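Local coordinates for luciferase (Lingulodinium polyedrum, PDB 1VPR), which is the third of three homologous domains of a luciferase that oxidises dinoflagellate luciferin, an open tetrapyrrole, with molecular oxygen and emits blue light, at residues His200-Met205 against Val222-Arg227; Thr167-Gln172 against Phe300-Lys305; Leu149-Tyr154 against Leu335-Pro340. All blocks are in the same frame, centred on the assembly; numbering follows the deposited sequence.

All three contacts fall within the luciferase catalytic domain, whose antiparallel barrel belongs to the calycin superfamily. Contacts 1 and 2 are neighbours, their centres about 12 Å apart: G203 and G204 touch the end of strand 163-169 and the start of helix 172-181, with probable hydrogen bonds from Q172 N to G203 O and between T167 OG1 and G204 O. Contact 3 lies apart, its centre about 28 Å and 29 Å from theirs, where two loops meet beside strands 247-253 and 259-266. Along the chain the contacts are nested: contact 1, joining loops 17 residues apart, inside contact 2 (128 apart), and both inside contact 3 (181 apart), all within one domain.

Contact 1. Residues His200-Met205 against Val222-Arg227; sequences HQTGGM and VAKFAR
K224 and F225 carry the contact from one side, meeting T202, G203 and G204 with the first side chain and H200 with the second. The K224 chain lays its CD against the G203-G204 peptide, 3.6 Å from G203 O and equally far from G204 N. Bends at its two outer torsions (chi3 54°, chi4 63°) then bring CE and NZ to T202, with CE 3.2 Å from T202 O and NZ 3.0 Å from T202 OG1. The stronger partners of NZ and T202 OG1 lie outside the pair: NZ is hydrogen-bonded to H199 O, and T202 OG1 to T197 O.

F225 presents the tip of its ring to H200. The shortest approach is 3.3 Å, from F225 CZ to H200 CE1. With centroids 5.0 Å apart and planes inclined at 42°, the two rings form an oblique aromatic pair.

Around these first contacts, T292 OG1 is hydrogen-bonded to H200 O, and I275 and R277 of strand 271-282 pack on the imidazole. Q172 of helix 172-181 and H65 of helix 57-65 touch K224. All the touching residues are buried, and the contact centre is about 6 Å from the centre of the chain, where the loop between helix 187-197 and strand 206-212 meets the one between strands 215-219 and 229-233.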
loop_
_atom_site.group_PDB
_atom_site.type_symbol
_atom_site.label_atom_id
_atom_site.label_comp_id
_atom_site.label_asym_id
_atom_site.label_seq_id
_atom_site.Cartn_x
_atom_site.Cartn_y
_atom_site.Cartn_z
ATOM N N HIS A 200 -1.256 2.468 4.240
ATOM C CA HIS A 200 -2.483 2.918 3.591
ATOM C C HIS A 200 -3.307 3.981 4.268
ATOM O O HIS A 200 -4.433 4.226 3.857
ATOM C CB HIS A 200 -3.354 1.711 3.229
ATOM C CG HIS A 200 -2.678 0.779 2.278
ATOM N ND1 HIS A 200 -2.127 1.210 1.090
ATOM C CD2 HIS A 200 -2.453 -0.554 2.338
ATOM C CE1 HIS A 200 -1.594 0.178 0.457
ATOM N NE2 HIS A 200 -1.780 -0.905 1.193
ATOM N N GLN A 201 -2.748 4.610 5.302
ATOM C CA GLN A 201 -3.422 5.708 5.976
ATOM C C GLN A 201 -3.381 6.920 5.051
ATOM O O GLN A 201 -4.255 7.791 5.125
ATOM C CB GLN A 201 -2.754 6.000 7.315
ATOM C CG GLN A 201 -3.205 5.005 8.375
ATOM C CD GLN A 201 -2.338 4.987 9.610
ATOM O OE1 GLN A 201 -2.841 5.079 10.720
ATOM N NE2 GLN A 201 -1.043 4.832 9.428
ATOM N N THR A 202 -2.370 6.978 4.180
ATOM C CA THR A 202 -2.284 8.050 3.187
ATOM C C THR A 202 -1.862 7.379 1.890
ATOM O O THR A 202 -1.469 6.221 1.894
ATOM C CB THR A 202 -1.231 9.145 3.532
ATOM O OG1 THR A 202 0.058 8.544 3.716
ATOM C CG2 THR A 202 -1.627 9.867 4.792
ATOM N N GLY A 203 -1.928 8.095 0.770
ATOM C CA GLY A 203 -1.525 7.445 -0.457
ATOM C C GLY A 203 -0.176 7.879 -1.004
ATOM O O GLY A 203 0.425 8.875 -0.558
ATOM N N GLY A 204 0.315 7.098 -1.962
ATOM C CA GLY A 204 1.541 7.460 -2.639
ATOM C C GLY A 204 0.976 8.442 -3.653
ATOM O O GLY A 204 -0.206 8.824 -3.547
HETATM N N MSE A 205 1.747 8.853 -4.651
HETATM C CA MSE A 205 1.178 9.799 -5.599
HETATM C C MSE A 205 0.486 9.090 -6.757
HETATM O O MSE A 205 -0.230 9.719 -7.544
HETATM C CB MSE A 205 2.251 10.782 -6.108
HETATM C CG MSE A 205 2.709 11.850 -5.056
HETATM SE SE MSE A 205 1.386 12.445 -3.638
HETATM C CE MSE A 205 0.400 13.846 -4.573
ATOM N N VAL A 222 7.448 4.002 -3.613
ATOM C CA VAL A 222 8.587 3.533 -2.826
ATOM C C VAL A 222 8.919 4.563 -1.734
ATOM O O VAL A 222 9.799 4.356 -0.905
ATOM C CB VAL A 222 9.817 3.232 -3.707
ATOM C CG1 VAL A 222 9.556 1.942 -4.492
ATOM C CG2 VAL A 222 10.107 4.398 -4.664
ATOM N N ALA A 223 8.193 5.671 -1.716
ATOM C CA ALA A 223 8.403 6.651 -0.670
ATOM C C ALA A 223 7.743 6.082 0.590
ATOM O O ALA A 223 8.065 6.487 1.718
ATOM C CB ALA A 223 7.742 7.954 -1.044
ATOM N N LYS A 224 6.828 5.130 0.397
ATOM C CA LYS A 224 6.082 4.527 1.510
ATOM C C LYS A 224 6.364 3.033 1.713
ATOM O O LYS A 224 6.610 2.573 2.836
ATOM C CB LYS A 224 4.572 4.737 1.274
ATOM C CG LYS A 224 4.155 6.208 1.130
ATOM C CD LYS A 224 2.687 6.414 0.694
ATOM C CE LYS A 224 1.696 5.678 1.603
ATOM N NZ LYS A 224 1.698 6.164 3.020
ATOM N N PHE A 225 6.318 2.279 0.621
ATOM C CA PHE A 225 6.545 0.843 0.652
ATOM C C PHE A 225 7.951 0.475 0.182
ATOM O O PHE A 225 8.431 0.996 -0.843
ATOM C CB PHE A 225 5.497 0.138 -0.234
ATOM C CG PHE A 225 4.075 0.406 0.192
ATOM C CD1 PHE A 225 3.335 1.434 -0.395
ATOM C CD2 PHE A 225 3.510 -0.318 1.236
ATOM C CE1 PHE A 225 2.051 1.741 0.063
ATOM C CE2 PHE A 225 2.230 -0.021 1.705
ATOM C CZ PHE A 225 1.500 1.006 1.120
ATOM N N ALA A 226 8.593 -0.442 0.906
ATOM C CA ALA A 226 9.945 -0.861 0.549
ATOM C C ALA A 226 9.943 -1.643 -0.763
ATOM O O ALA A 226 10.906 -1.585 -1.503
ATOM C CB ALA A 226 10.568 -1.698 1.682
ATOM N N ARG A 227 8.854 -2.346 -1.077
ATOM C CA ARG A 227 8.802 -3.097 -2.333
ATOM C C ARG A 227 8.032 -2.292 -3.393
ATOM O O ARG A 227 6.900 -1.874 -3.170
ATOM C CB ARG A 227 8.181 -4.498 -2.091
ATOM C CG ARG A 227 7.913 -5.313 -3.358
ATOM C CD ARG A 227 7.796 -6.816 -3.119
ATOM N NE ARG A 227 7.329 -7.184 -1.787
ATOM C CZ ARG A 227 7.691 -8.311 -1.170
ATOM N NH1 ARG A 227 8.523 -9.159 -1.781
ATOM N NH2 ARG A 227 7.243 -8.599 0.055
#

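Contact 2. Residues Thr167-Gln172 against Phe300-Lys305; sequences TVSGGQ and FVFYVK
V168 and S169 both face F302, which makes a classic beta bulge in the antiparallel pairing of strands 163-169 and 297-307. F302 O is gripped by two amides: V168 N donates at 2.7 Å in a nearly straight bond (170° at the hydrogen), and S169 N donates at 3.2 Å with a more bent one (141°). Both nitrogens reach the carbonyl from the same face of its plane. Together with S169 N to F302 O, the return bond from F302 N to S169 O at 2.9 Å makes S169 and F302 a hydrogen-bonded pair, whereas T167 and Y303 form a non-hydrogen-bonded one; the register moves by one residue between them.

The two strands are first and last in chain order but adjacent within the ten-stranded antiparallel sheet, so their pairing joins its early and late parts within the calycin-type barrel. On the face that carries T167 and Y303, the two side chains lie side by side and point the same way, T167 OG1 being 3.3 Å from Y303 CE2; T167 OG1 is hydrogen-bonded to G204 O, and Y303 OH to Q290 OE1.

On the face with S169 and F302, their CB atoms pack 3.9 Å apart. S169 OG, anti to its backbone N (chi1 177°), bonds to a water at 2.6 Å. The same water donates to F300 O, also at 2.6 Å, and sits at the edge of the F302 ring, in its plane. Beside the bulge, V168 CG1 meets V304 CG1 at 3.6 Å, the two side chains crossing at about a right angle. Helix 87-100 covers this region, T93 touching V168 and S169, and L96 touching F302.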
loop_
_atom_site.group_PDB
_atom_site.type_symbol
_atom_site.label_atom_id
_atom_site.label_comp_id
_atom_site.label_asym_id
_atom_site.label_seq_id
_atom_site.Cartn_x
_atom_site.Cartn_y
_atom_site.Cartn_z
ATOM N N THR A 167 -3.211 9.978 -7.557
ATOM C CA THR A 167 -3.767 10.466 -6.304
ATOM C C THR A 167 -4.202 11.924 -6.382
ATOM O O THR A 167 -3.404 12.809 -6.768
ATOM C CB THR A 167 -2.735 10.345 -5.187
ATOM O OG1 THR A 167 -2.259 8.993 -5.136
ATOM C CG2 THR A 167 -3.350 10.750 -3.848
ATOM N N VAL A 168 -5.447 12.186 -5.983
ATOM C CA VAL A 168 -5.949 13.549 -6.010
ATOM C C VAL A 168 -6.373 14.018 -4.622
ATOM O O VAL A 168 -6.717 15.180 -4.416
ATOM C CB VAL A 168 -7.103 13.732 -7.064
ATOM C CG1 VAL A 168 -6.526 13.607 -8.476
ATOM C CG2 VAL A 168 -8.227 12.687 -6.851
ATOM N N SER A 169 -6.324 13.124 -3.651
ATOM C CA SER A 169 -6.660 13.521 -2.290
ATOM C C SER A 169 -6.132 12.506 -1.308
ATOM O O SER A 169 -6.219 11.297 -1.540
ATOM C CB SER A 169 -8.167 13.662 -2.093
ATOM O OG SER A 169 -8.427 13.985 -0.734
ATOM N N GLY A 170 -5.571 13.008 -0.211
ATOM C CA GLY A 170 -5.056 12.123 0.816
ATOM C C GLY A 170 -3.644 11.647 0.577
ATOM O O GLY A 170 -3.204 10.693 1.222
ATOM N N GLY A 171 -2.929 12.290 -0.340
ATOM C CA GLY A 171 -1.563 11.892 -0.596
ATOM C C GLY A 171 -0.658 12.224 0.575
ATOM O O GLY A 171 -0.822 13.268 1.254
ATOM N N GLN A 172 0.319 11.357 0.820
ATOM C CA GLN A 172 1.233 11.590 1.931
ATOM C C GLN A 172 2.111 12.813 1.756
ATOM O O GLN A 172 2.455 13.459 2.742
ATOM C CB GLN A 172 2.130 10.378 2.177
ATOM C CG GLN A 172 3.022 10.546 3.407
ATOM C CD GLN A 172 4.064 9.463 3.530
ATOM O OE1 GLN A 172 4.708 9.079 2.545
ATOM N NE2 GLN A 172 4.250 8.963 4.745
ATOM N N PHE A 300 -9.346 8.524 4.102
ATOM C CA PHE A 300 -9.638 8.360 2.676
ATOM C C PHE A 300 -8.527 8.818 1.726
ATOM O O PHE A 300 -7.842 9.812 1.979
ATOM C CB PHE A 300 -10.912 9.135 2.272
ATOM C CG PHE A 300 -12.162 8.671 2.962
ATOM C CD1 PHE A 300 -12.623 9.319 4.115
ATOM C CD2 PHE A 300 -12.866 7.578 2.476
ATOM C CE1 PHE A 300 -13.762 8.877 4.765
ATOM C CE2 PHE A 300 -14.014 7.127 3.125
ATOM C CZ PHE A 300 -14.459 7.775 4.267
ATOM N N VAL A 301 -8.348 8.064 0.640
ATOM C CA VAL A 301 -7.388 8.422 -0.399
ATOM C C VAL A 301 -8.220 8.354 -1.674
ATOM O O VAL A 301 -8.974 7.390 -1.874
ATOM C CB VAL A 301 -6.187 7.407 -0.501
ATOM C CG1 VAL A 301 -5.262 7.819 -1.659
ATOM C CG2 VAL A 301 -5.398 7.403 0.802
ATOM N N PHE A 302 -8.137 9.387 -2.513
ATOM C CA PHE A 302 -8.868 9.393 -3.787
ATOM C C PHE A 302 -7.884 9.457 -4.937
ATOM O O PHE A 302 -6.888 10.204 -4.869
ATOM C CB PHE A 302 -9.812 10.601 -3.907
ATOM C CG PHE A 302 -11.039 10.508 -3.037
ATOM C CD1 PHE A 302 -10.981 10.858 -1.695
ATOM C CD2 PHE A 302 -12.243 10.058 -3.564
ATOM C CE1 PHE A 302 -12.106 10.765 -0.887
ATOM C CE2 PHE A 302 -13.371 9.966 -2.767
ATOM C CZ PHE A 302 -13.301 10.320 -1.425
ATOM N N TYR A 303 -8.174 8.690 -5.993
ATOM C CA TYR A 303 -7.343 8.646 -7.203
ATOM C C TYR A 303 -8.249 8.818 -8.403
ATOM O O TYR A 303 -9.425 8.407 -8.377
ATOM C CB TYR A 303 -6.667 7.276 -7.389
ATOM C CG TYR A 303 -5.973 6.684 -6.173
ATOM C CD1 TYR A 303 -6.685 5.959 -5.212
ATOM C CD2 TYR A 303 -4.600 6.771 -6.038
ATOM C CE1 TYR A 303 -6.024 5.324 -4.145
ATOM C CE2 TYR A 303 -3.926 6.134 -4.980
ATOM C CZ TYR A 303 -4.646 5.410 -4.045
ATOM O OH TYR A 303 -3.965 4.741 -3.042
ATOM N N VAL A 304 -7.714 9.401 -9.465
ATOM C CA VAL A 304 -8.487 9.542 -10.693
ATOM C C VAL A 304 -7.762 8.688 -11.749
ATOM O O VAL A 304 -6.528 8.654 -11.800
ATOM C CB VAL A 304 -8.609 11.025 -11.148
ATOM C CG1 VAL A 304 -7.215 11.633 -11.433
ATOM C CG2 VAL A 304 -9.480 11.098 -12.396
ATOM N N LYS A 305 -8.516 7.965 -12.570
ATOM C CA LYS A 305 -7.899 7.103 -13.573
ATOM C C LYS A 305 -7.408 7.908 -14.786
ATOM O O LYS A 305 -8.202 8.540 -15.494
ATOM C CB LYS A 305 -8.888 6.026 -14.017
ATOM C CG LYS A 305 -8.175 4.787 -14.517
ATOM C CD LYS A 305 -9.110 3.771 -15.111
ATOM C CE LYS A 305 -8.337 2.506 -15.395
ATOM N NZ LYS A 305 -9.239 1.430 -15.923
HETATM O O HOH W 1 -8.653 12.201 1.199
#

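Contact 3. Residues Leu149-Tyr154 against Leu335-Pro340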
loop_
_atom_site.group_PDB
_atom_site.type_symbol
_atom_site.label_atom_id
_atom_site.label_comp_id
_atom_site.label_asym_id
_atom_site.label_seq_id
_atom_site.Cartn_x
_atom_site.Cartn_y
_atom_site.Cartn_z
ATOM N N LEU A 149 -15.210 -10.223 6.891
ATOM C CA LEU A 149 -14.502 -10.196 5.616
ATOM C C LEU A 149 -15.175 -11.182 4.671
ATOM O O LEU A 149 -15.384 -12.338 5.023
ATOM C CB LEU A 149 -13.027 -10.592 5.795
ATOM C CG LEU A 149 -12.179 -10.559 4.515
ATOM C CD1 LEU A 149 -11.977 -9.116 4.075
ATOM C CD2 LEU A 149 -10.830 -11.240 4.768
ATOM N N PRO A 150 -15.536 -10.737 3.457
ATOM C CA PRO A 150 -16.172 -11.678 2.539
ATOM C C PRO A 150 -15.196 -12.768 2.140
ATOM O O PRO A 150 -13.984 -12.552 2.147
ATOM C CB PRO A 150 -16.569 -10.800 1.355
ATOM C CG PRO A 150 -15.547 -9.662 1.407
ATOM C CD PRO A 150 -15.481 -9.380 2.886
ATOM N N GLU A 151 -15.723 -13.945 1.811
ATOM C CA GLU A 151 -14.893 -15.065 1.394
ATOM C C GLU A 151 -14.557 -14.861 -0.069
ATOM O O GLU A 151 -15.255 -14.124 -0.777
ATOM C CB GLU A 151 -15.625 -16.391 1.613
ATOM C CG GLU A 151 -15.878 -16.634 3.093
ATOM C CD GLU A 151 -16.609 -17.934 3.382
ATOM O OE1 GLU A 151 -17.205 -18.505 2.450
ATOM O OE2 GLU A 151 -16.587 -18.372 4.549
ATOM N N PRO A 152 -13.480 -15.494 -0.542
ATOM C CA PRO A 152 -13.109 -15.320 -1.951
ATOM C C PRO A 152 -13.866 -16.269 -2.883
ATOM O O PRO A 152 -14.550 -17.181 -2.428
ATOM C CB PRO A 152 -11.611 -15.596 -1.935
ATOM C CG PRO A 152 -11.509 -16.711 -0.911
ATOM C CD PRO A 152 -12.465 -16.276 0.191
ATOM N N GLY A 153 -13.736 -16.046 -4.182
ATOM C CA GLY A 153 -14.395 -16.899 -5.153
ATOM C C GLY A 153 -14.800 -16.103 -6.374
ATOM O O GLY A 153 -14.668 -16.574 -7.496
ATOM N N TYR A 154 -15.292 -14.890 -6.158
ATOM C CA TYR A 154 -15.713 -14.040 -7.260
ATOM C C TYR A 154 -14.504 -13.654 -8.113
ATOM O O TYR A 154 -13.437 -13.347 -7.587
ATOM C CB TYR A 154 -16.367 -12.758 -6.734
ATOM C CG TYR A 154 -16.881 -11.894 -7.842
ATOM C CD1 TYR A 154 -18.018 -12.255 -8.552
ATOM C CD2 TYR A 154 -16.200 -10.750 -8.240
ATOM C CE1 TYR A 154 -18.455 -11.504 -9.638
ATOM C CE2 TYR A 154 -16.638 -9.989 -9.321
ATOM C CZ TYR A 154 -17.759 -10.374 -10.018
ATOM O OH TYR A 154 -18.169 -9.649 -11.109
ATOM N N LEU A 335 -14.412 -14.316 15.454
ATOM C CA LEU A 335 -15.697 -14.755 15.980
ATOM C C LEU A 335 -15.742 -16.278 15.863
ATOM O O LEU A 335 -16.795 -16.903 15.989
ATOM C CB LEU A 335 -16.855 -14.095 15.218
ATOM C CG LEU A 335 -17.075 -12.605 15.506
ATOM C CD1 LEU A 335 -18.270 -12.129 14.718
ATOM C CD2 LEU A 335 -17.317 -12.368 16.994
ATOM N N GLY A 336 -14.574 -16.868 15.622
ATOM C CA GLY A 336 -14.470 -18.314 15.505
ATOM C C GLY A 336 -14.911 -18.969 14.204
ATOM O O GLY A 336 -14.989 -20.198 14.123
ATOM N N LYS A 337 -15.195 -18.179 13.174
ATOM C CA LYS A 337 -15.623 -18.754 11.905
ATOM C C LYS A 337 -14.428 -19.009 10.977
ATOM O O LYS A 337 -13.605 -18.123 10.748
ATOM C CB LYS A 337 -16.622 -17.816 11.229
ATOM C CG LYS A 337 -17.238 -18.339 9.927
ATOM C CD LYS A 337 -18.148 -17.285 9.314
ATOM C CE LYS A 337 -18.737 -17.749 8.003
ATOM N NZ LYS A 337 -19.805 -16.831 7.485
ATOM N N PRO A 338 -14.330 -20.229 10.424
ATOM C CA PRO A 338 -13.229 -20.591 9.520
ATOM C C PRO A 338 -13.233 -19.736 8.261
ATOM O O PRO A 338 -14.287 -19.498 7.673
ATOM C CB PRO A 338 -13.522 -22.058 9.178
ATOM C CG PRO A 338 -14.283 -22.554 10.376
ATOM C CD PRO A 338 -15.215 -21.384 10.656
ATOM N N TYR A 339 -12.065 -19.251 7.846
ATOM C CA TYR A 339 -11.998 -18.478 6.605
ATOM C C TYR A 339 -11.377 -19.475 5.642
ATOM O O TYR A 339 -10.296 -19.991 5.902
ATOM C CB TYR A 339 -11.120 -17.243 6.758
ATOM C CG TYR A 339 -11.261 -16.321 5.577
ATOM C CD1 TYR A 339 -12.294 -15.372 5.514
ATOM C CD2 TYR A 339 -10.403 -16.440 4.484
ATOM C CE1 TYR A 339 -12.457 -14.557 4.365
ATOM C CE2 TYR A 339 -10.553 -15.641 3.353
ATOM C CZ TYR A 339 -11.570 -14.708 3.297
ATOM O OH TYR A 339 -11.656 -13.909 2.174
ATOM N N PRO A 340 -12.033 -19.749 4.506
ATOM C CA PRO A 340 -11.508 -20.725 3.546
ATOM C C PRO A 340 -10.263 -20.443 2.713
ATOM O O PRO A 340 -10.347 -20.314 1.486
ATOM C CB PRO A 340 -12.717 -21.003 2.673
ATOM C CG PRO A 340 -13.287 -19.621 2.532
ATOM C CD PRO A 340 -13.247 -19.110 3.973
HETATM O O HOH W 2 -15.190 -17.091 6.736
#
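Y339, E151 and P340 give up the most surface here, and Y339 is the hub, its ring lying among L149, P150 and P152. The hydroxyl donates to P150 O at 2.7 Å, lying in the carbonyl plane on a lone pair, with a C=O...OH angle of 140°. The L149 and Y339 side chains cross at about a right angle, bringing L149 CD2 to 3.7 Å from Y339 CE1, whereas P152 comes tip to tip, its CD 3.6 Å from Y339 CZ. W145 stacks on the same tyrosine.

The E151 chain, extended beyond CG, crosses P340 at about a right angle, with E151 CD 3.6 Å from P340 CD. A water donates to E151 OE2 at 2.9 Å and to P338 O at 2.7 Å, bridging the two loops on the exposed side of the contact. K337 NZ is 4.6 Å from E151 OE2, too far for a salt bridge, although the lysine's positive charge would tend to favour the ionised form of E151.

The chemistry is thus divided: the buried tyrosine joins the loops by a direct bond to P150 O, while at the surface E151 adds packing on P340 and a water-mediated link to P338 O.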